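Local coordinates for protein glucose-6-phosphate isomerase (Plasmodium falciparum, PDB 3QKI) that probably interconverts alpha-D-glucose 6-phosphate and beta-D-fructose 6-phosphate, the isomerase step of glycolysis and gluconeogenesis, at residues 120-123 with 124-127; 265-268 with 269-272. All coordinates share one frame; numbering follows the deposited sequence.

Contact 1 (120-123 with 124-127); sequences IEKI and NTHK
Lys122 and His126 meet where a short 3-10 turn, 120-122, runs directly into a type I beta turn, 124-127. The 3-10 turn is closed by the backbone bond from Ile123 N to Ile120 O. At Glu121 a water donates to the carbonyl O at 2.7 Å and accepts from Asn124 N at 2.9 Å, so it bridges two backbone groups that do not bond each other directly.

Lys122 carries most of the contact. Its carbonyl oxygen accepts from His126 N at 2.8 Å, with an N-H...O angle of 148°, a bond that spans the junction of the two turns. Its side chain leaves with CG beside the backbone N (chi1 -63°) and then runs extended, side by side with that of His126 and pointing the same way. This course carries CD over one face of the imidazole, 3.7 Å from the ring centroid and 14° off the normal, which meets the criteria for a CH-pi contact. Beyond the ring, Lys122 NZ hydrogen-bonds His341 NE2, which tethers the loop to helix 330-349; its ion pair with Glu345 is long and weak.

Ile123 CG2 lies 3.7 Å from Asn124 ND2, the two side chains running alongside each other and pointing the same way. The Ile123 side chain also packs on Leu136 and Glu137 of helix 135-154, while Ile123 O takes a hydrogen bond from Asn134 ND2. Lys127 N closes the beta turn onto Asn124 O.

The hydroxyl of Thr125 sits in the plane of the His126 ring, at its edge, where Thr125 OG1 and His126 ND1 share a hydrogen bond of 2.9 Å.

Contact 2 (265-268 with 269-272); sequences KKWL and SLKI
Ser269 grips helix 255-268 twice through one acceptor. Its backbone N and its OG each lie 2.9 Å from Lys265 O, and both donate to it. They reach the oxygen from opposite faces of the carbonyl plane. The hydroxyl can fold back this way because OG stands beside the serine's own backbone N (chi1 -61°).

The tightly packed part lies at Leu268 and Ile272, both buried. The carbonyl oxygen of Leu268 also takes two donors. Ile272 N approaches in the carbonyl plane at 2.8 Å with a nearly straight N-H...O angle of 167°, whereas Lys271 N, at 3.2 Å, comes from above that plane. They belong to a run of i+4 and i+3 backbone bonds that carries helix 255-268 on toward helix 275-278. Ile272 directs its CB back toward the helix, and its CD1 lies 4.3 Å from Leu268 CD2. Both side chains pack on Leu278, and Leu268 also reaches Val245 and Met282 on strands 243-248 and 282-285 of the parallel sheet.

The looser side is that of the exposed Leu270 and Lys266. Leu270 N bonds Trp267 O at 3.2 Å from well above the carbonyl plane, 66° out of it, and the same oxygen receives Gln240 NE2. Trp267 itself is buried and packs on Thr243. Its side chain crosses that of Leu270 at about a right angle; the two meet at CD1 and CD1, 4.2 Å apart, while Leu270 CB lies 3.4 Å from Trp267 O. Leu270 leans on Phe208 of the second subunit, and Lys266 packs against Phe457 of that subunit. Lys271 bends at chi2 and chi3, and its NZ forms a salt bridge with Asp239.

In the fold
The two contacts are separate local features of one chain, their centres 44 Å apart and their nearest atoms about 32 Å apart. Contact 1 lies at the surface, with no buried residue, and fastens a loop against helices 135-154 and 330-349; a water, a shared hydroxyl bond and a lysine-imidazole CH-pi contact supply its chemistry. Contact 2 is partly buried, with Trp267, Leu268 and Ile272 facing the parallel sheet or helix 275-278, and relies on doubly used carbonyl oxygens and aliphatic packing. No other subunit touches contact 1, whereas contact 2 meets the second one. Both lie away from the fructose 6-phosphate-binding residues.

Contact 1 (120-123 with 124-127)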
ATOM      1  N   ILE A 120     -27.205  -6.190 -22.839  1.00 18.84           N
ATOM      2  CA  ILE A 120     -28.394  -5.716 -23.544  1.00 19.92           C
ATOM      3  C   ILE A 120     -29.379  -6.824 -23.943  1.00 23.73           C
ATOM      4  O   ILE A 120     -30.577  -6.625 -23.811  1.00 24.50           O
ATOM      5  CB  ILE A 120     -28.043  -4.730 -24.708  1.00 23.66           C
ATOM      6  CG1 ILE A 120     -29.276  -3.932 -25.183  1.00 25.51           C
ATOM      7  CG2 ILE A 120     -27.359  -5.436 -25.881  1.00 23.83           C
ATOM      8  CD1 ILE A 120     -29.479  -2.666 -24.540  1.00 28.92           C
ATOM      9  N   GLU A 121     -28.890  -7.990 -24.355  1.00 19.92           N
ATOM     10  CA  GLU A 121     -29.767  -9.092 -24.771  1.00 20.91           C
ATOM     11  C   GLU A 121     -30.652  -9.657 -23.633  1.00 28.02           C
ATOM     12  O   GLU A 121     -31.639 -10.353 -23.899  1.00 27.14           O
ATOM     13  CB  GLU A 121     -28.971 -10.186 -25.508  1.00 22.29           C
ATOM     14  CG  GLU A 121     -27.847 -10.801 -24.695  1.00 35.17           C
ATOM     15  CD  GLU A 121     -26.463 -10.174 -24.791  1.00 56.27           C
ATOM     16  OE1 GLU A 121     -26.331  -9.007 -25.245  1.00 29.93           O
ATOM     17  OE2 GLU A 121     -25.504 -10.870 -24.374  1.00 40.23           O
ATOM     18  N   LYS A 122     -30.314  -9.307 -22.365  1.00 24.97           N
ATOM     19  CA  LYS A 122     -31.035  -9.744 -21.175  1.00 23.97           C
ATOM     20  C   LYS A 122     -31.851  -8.601 -20.543  1.00 27.28           C
ATOM     21  O   LYS A 122     -32.380  -8.776 -19.445  1.00 27.01           O
ATOM     22  CB  LYS A 122     -30.050 -10.336 -20.139  1.00 25.23           C
ATOM     23  CG  LYS A 122     -29.309 -11.568 -20.598  1.00 27.43           C
ATOM     24  CD  LYS A 122     -28.469 -12.152 -19.458  1.00 24.75           C
ATOM     25  CE  LYS A 122     -27.614 -13.299 -19.941  1.00 31.14           C
ATOM     26  NZ  LYS A 122     -27.068 -14.116 -18.825  1.00 36.35           N
ATOM     27  N   ILE A 123     -31.973  -7.440 -21.236  1.00 22.56           N
ATOM     28  CA  ILE A 123     -32.706  -6.250 -20.763  1.00 21.98           C
ATOM     29  C   ILE A 123     -34.142  -6.562 -20.304  1.00 27.05           C
ATOM     30  O   ILE A 123     -34.626  -5.930 -19.364  1.00 26.42           O
ATOM     31  CB  ILE A 123     -32.665  -5.074 -21.790  1.00 24.57           C
ATOM     32  CG1 ILE A 123     -33.062  -3.731 -21.142  1.00 24.07           C
ATOM     33  CG2 ILE A 123     -33.501  -5.389 -23.083  1.00 23.87           C
ATOM     34  CD1 ILE A 123     -32.518  -2.471 -21.831  1.00 28.82           C
ATOM     35  N   ASN A 124     -34.803  -7.548 -20.965  1.00 23.17           N
ATOM     36  CA  ASN A 124     -36.160  -7.915 -20.627  1.00 23.25           C
ATOM     37  C   ASN A 124     -36.224  -9.153 -19.757  1.00 25.71           C
ATOM     38  O   ASN A 124     -36.925  -9.137 -18.751  1.00 26.34           O
ATOM     39  CB  ASN A 124     -37.045  -8.006 -21.896  1.00 25.85           C
ATOM     40  CG  ASN A 124     -37.202  -6.672 -22.597  1.00 36.68           C
ATOM     41  OD1 ASN A 124     -37.514  -5.638 -21.992  1.00 34.33           O
ATOM     42  ND2 ASN A 124     -36.933  -6.653 -23.881  1.00 34.84           N
ATOM     43  N   THR A 125     -35.478 -10.200 -20.109  1.00 22.74           N
ATOM     44  CA  THR A 125     -35.453 -11.479 -19.377  1.00 23.25           C
ATOM     45  C   THR A 125     -34.893 -11.316 -17.954  1.00 28.23           C
ATOM     46  O   THR A 125     -35.276 -12.067 -17.048  1.00 28.20           O
ATOM     47  CB  THR A 125     -34.622 -12.538 -20.138  1.00 33.92           C
ATOM     48  OG1 THR A 125     -33.267 -12.095 -20.269  1.00 29.55           O
ATOM     49  CG2 THR A 125     -35.192 -12.878 -21.491  1.00 35.62           C
ATOM     50  N   HIS A 126     -33.974 -10.346 -17.766  1.00 23.81           N
ATOM     51  CA  HIS A 126     -33.344 -10.102 -16.480  1.00 23.05           C
ATOM     52  C   HIS A 126     -33.747  -8.766 -15.897  1.00 25.23           C
ATOM     53  O   HIS A 126     -33.028  -8.239 -15.037  1.00 24.01           O
ATOM     54  CB  HIS A 126     -31.820 -10.236 -16.615  1.00 24.04           C
ATOM     55  CG  HIS A 126     -31.367 -11.658 -16.753  1.00 27.92           C
ATOM     56  ND1 HIS A 126     -31.749 -12.443 -17.829  1.00 29.79           N
ATOM     57  CD2 HIS A 126     -30.580 -12.394 -15.937  1.00 30.42           C
ATOM     58  CE1 HIS A 126     -31.181 -13.619 -17.638  1.00 29.55           C
ATOM     59  NE2 HIS A 126     -30.455 -13.634 -16.521  1.00 30.53           N
ATOM     60  N   LYS A 127     -34.927  -8.241 -16.310  1.00 19.71           N
ATOM     61  CA  LYS A 127     -35.436  -6.947 -15.833  1.00 20.29           C
ATOM     62  C   LYS A 127     -35.527  -6.856 -14.319  1.00 23.33           C
ATOM     63  O   LYS A 127     -35.696  -7.877 -13.646  1.00 22.71           O
ATOM     64  CB  LYS A 127     -36.766  -6.556 -16.496  1.00 24.03           C
ATOM     65  CG  LYS A 127     -37.965  -7.378 -16.074  1.00 36.13           C
ATOM     66  CD  LYS A 127     -39.217  -6.972 -16.858  1.00 47.64           C
ATOM     67  CE  LYS A 127     -40.351  -7.952 -16.650  1.00 55.61           C
ATOM     68  NZ  LYS A 127     -40.074  -9.282 -17.271  1.00 64.75           N
TER
HETATM   69  O   HOH W   1     -34.061  -9.612 -22.878  1.00 24.70           O

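Contact 2 (265-268 with 269-272)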
ATOM      1  N   LYS A 265     -10.425  23.678 -12.616  1.00 14.74           N
ATOM      2  CA  LYS A 265     -11.147  24.593 -13.502  1.00 13.91           C
ATOM      3  C   LYS A 265     -10.347  25.920 -13.593  1.00 18.88           C
ATOM      4  O   LYS A 265     -10.232  26.468 -14.682  1.00 17.80           O
ATOM      5  CB  LYS A 265     -12.571  24.848 -12.999  1.00 14.90           C
ATOM      6  CG  LYS A 265     -13.409  25.706 -13.942  1.00 23.12           C
ATOM      7  CD  LYS A 265     -14.764  25.971 -13.310  1.00 20.40           C
ATOM      8  CE  LYS A 265     -15.705  26.637 -14.263  1.00 44.10           C
ATOM      9  NZ  LYS A 265     -16.913  27.128 -13.546  1.00 51.27           N
ATOM     10  N   LYS A 266      -9.767  26.395 -12.461  1.00 16.34           N
ATOM     11  CA  LYS A 266      -8.908  27.580 -12.431  1.00 16.82           C
ATOM     12  C   LYS A 266      -7.662  27.326 -13.304  1.00 22.56           C
ATOM     13  O   LYS A 266      -7.300  28.198 -14.086  1.00 23.30           O
ATOM     14  CB  LYS A 266      -8.476  27.927 -10.993  1.00 20.18           C
ATOM     15  CG  LYS A 266      -9.579  28.544 -10.144  1.00 32.04           C
ATOM     16  CD  LYS A 266      -9.601  30.045 -10.225  1.00 39.30           C
ATOM     17  CE  LYS A 266     -10.880  30.620  -9.647  1.00 34.93           C
ATOM     18  NZ  LYS A 266     -10.901  30.573  -8.159  1.00 44.05           N
ATOM     19  N   TRP A 267      -7.044  26.122 -13.207  1.00 18.39           N
ATOM     20  CA  TRP A 267      -5.880  25.744 -14.020  1.00 17.26           C
ATOM     21  C   TRP A 267      -6.265  25.721 -15.519  1.00 21.00           C
ATOM     22  O   TRP A 267      -5.525  26.282 -16.339  1.00 19.87           O
ATOM     23  CB  TRP A 267      -5.315  24.388 -13.568  1.00 14.19           C
ATOM     24  CG  TRP A 267      -4.254  23.811 -14.471  1.00 14.60           C
ATOM     25  CD1 TRP A 267      -2.943  24.197 -14.555  1.00 17.11           C
ATOM     26  CD2 TRP A 267      -4.421  22.746 -15.414  1.00 14.66           C
ATOM     27  NE1 TRP A 267      -2.287  23.449 -15.500  1.00 16.72           N
ATOM     28  CE2 TRP A 267      -3.162  22.528 -16.026  1.00 18.17           C
ATOM     29  CE3 TRP A 267      -5.523  21.971 -15.829  1.00 16.21           C
ATOM     30  CZ2 TRP A 267      -2.955  21.519 -16.972  1.00 17.22           C
ATOM     31  CZ3 TRP A 267      -5.317  20.969 -16.774  1.00 17.82           C
ATOM     32  CH2 TRP A 267      -4.048  20.759 -17.343  1.00 18.09           C
ATOM     33  N   LEU A 268      -7.425  25.096 -15.867  1.00 16.61           N
ATOM     34  CA  LEU A 268      -7.896  25.084 -17.265  1.00 16.44           C
ATOM     35  C   LEU A 268      -8.078  26.532 -17.783  1.00 21.38           C
ATOM     36  O   LEU A 268      -7.683  26.826 -18.913  1.00 21.79           O
ATOM     37  CB  LEU A 268      -9.248  24.344 -17.432  1.00 16.17           C
ATOM     38  CG  LEU A 268      -9.279  22.815 -17.392  1.00 19.89           C
ATOM     39  CD1 LEU A 268     -10.735  22.333 -17.550  1.00 18.56           C
ATOM     40  CD2 LEU A 268      -8.397  22.190 -18.493  1.00 20.15           C
ATOM     41  N   SER A 269      -8.654  27.421 -16.944  1.00 17.36           N
ATOM     42  CA  SER A 269      -8.966  28.819 -17.274  1.00 16.73           C
ATOM     43  C   SER A 269      -7.756  29.740 -17.428  1.00 20.59           C
ATOM     44  O   SER A 269      -7.913  30.886 -17.833  1.00 19.48           O
ATOM     45  CB  SER A 269      -9.965  29.407 -16.284  1.00 19.19           C
ATOM     46  OG  SER A 269     -11.165  28.656 -16.338  1.00 29.48           O
ATOM     47  N   LEU A 270      -6.561  29.252 -17.124  1.00 17.75           N
ATOM     48  CA  LEU A 270      -5.335  30.008 -17.346  1.00 16.45           C
ATOM     49  C   LEU A 270      -5.120  30.127 -18.868  1.00 20.26           C
ATOM     50  O   LEU A 270      -4.546  31.111 -19.327  1.00 22.64           O
ATOM     51  CB  LEU A 270      -4.123  29.309 -16.690  1.00 16.02           C
ATOM     52  CG  LEU A 270      -4.129  29.248 -15.152  1.00 21.43           C
ATOM     53  CD1 LEU A 270      -3.015  28.387 -14.649  1.00 21.64           C
ATOM     54  CD2 LEU A 270      -4.014  30.625 -14.515  1.00 25.09           C
ATOM     55  N   LYS A 271      -5.634  29.153 -19.635  1.00 14.59           N
ATOM     56  CA  LYS A 271      -5.510  29.101 -21.096  1.00 14.24           C
ATOM     57  C   LYS A 271      -6.857  29.082 -21.806  1.00 21.52           C
ATOM     58  O   LYS A 271      -6.951  29.658 -22.884  1.00 24.35           O
ATOM     59  CB  LYS A 271      -4.692  27.868 -21.535  1.00 15.60           C
ATOM     60  CG  LYS A 271      -3.239  27.863 -21.057  1.00 25.77           C
ATOM     61  CD  LYS A 271      -2.293  27.718 -22.246  1.00 36.85           C
ATOM     62  CE  LYS A 271      -1.456  26.483 -22.175  1.00 41.07           C
ATOM     63  NZ  LYS A 271      -0.950  26.089 -23.516  1.00 33.64           N
ATOM     64  N   ILE A 272      -7.874  28.366 -21.255  1.00 18.48           N
ATOM     65  CA  ILE A 272      -9.204  28.216 -21.866  1.00 17.15           C
ATOM     66  C   ILE A 272     -10.146  29.195 -21.156  1.00 22.75           C
ATOM     67  O   ILE A 272     -10.674  28.914 -20.081  1.00 23.09           O
ATOM     68  CB  ILE A 272      -9.667  26.742 -21.870  1.00 18.93           C
ATOM     69  CG1 ILE A 272      -8.549  25.830 -22.421  1.00 19.69           C
ATOM     70  CG2 ILE A 272     -10.974  26.571 -22.667  1.00 18.64           C
ATOM     71  CD1 ILE A 272      -8.750  24.328 -22.167  1.00 24.28           C
TER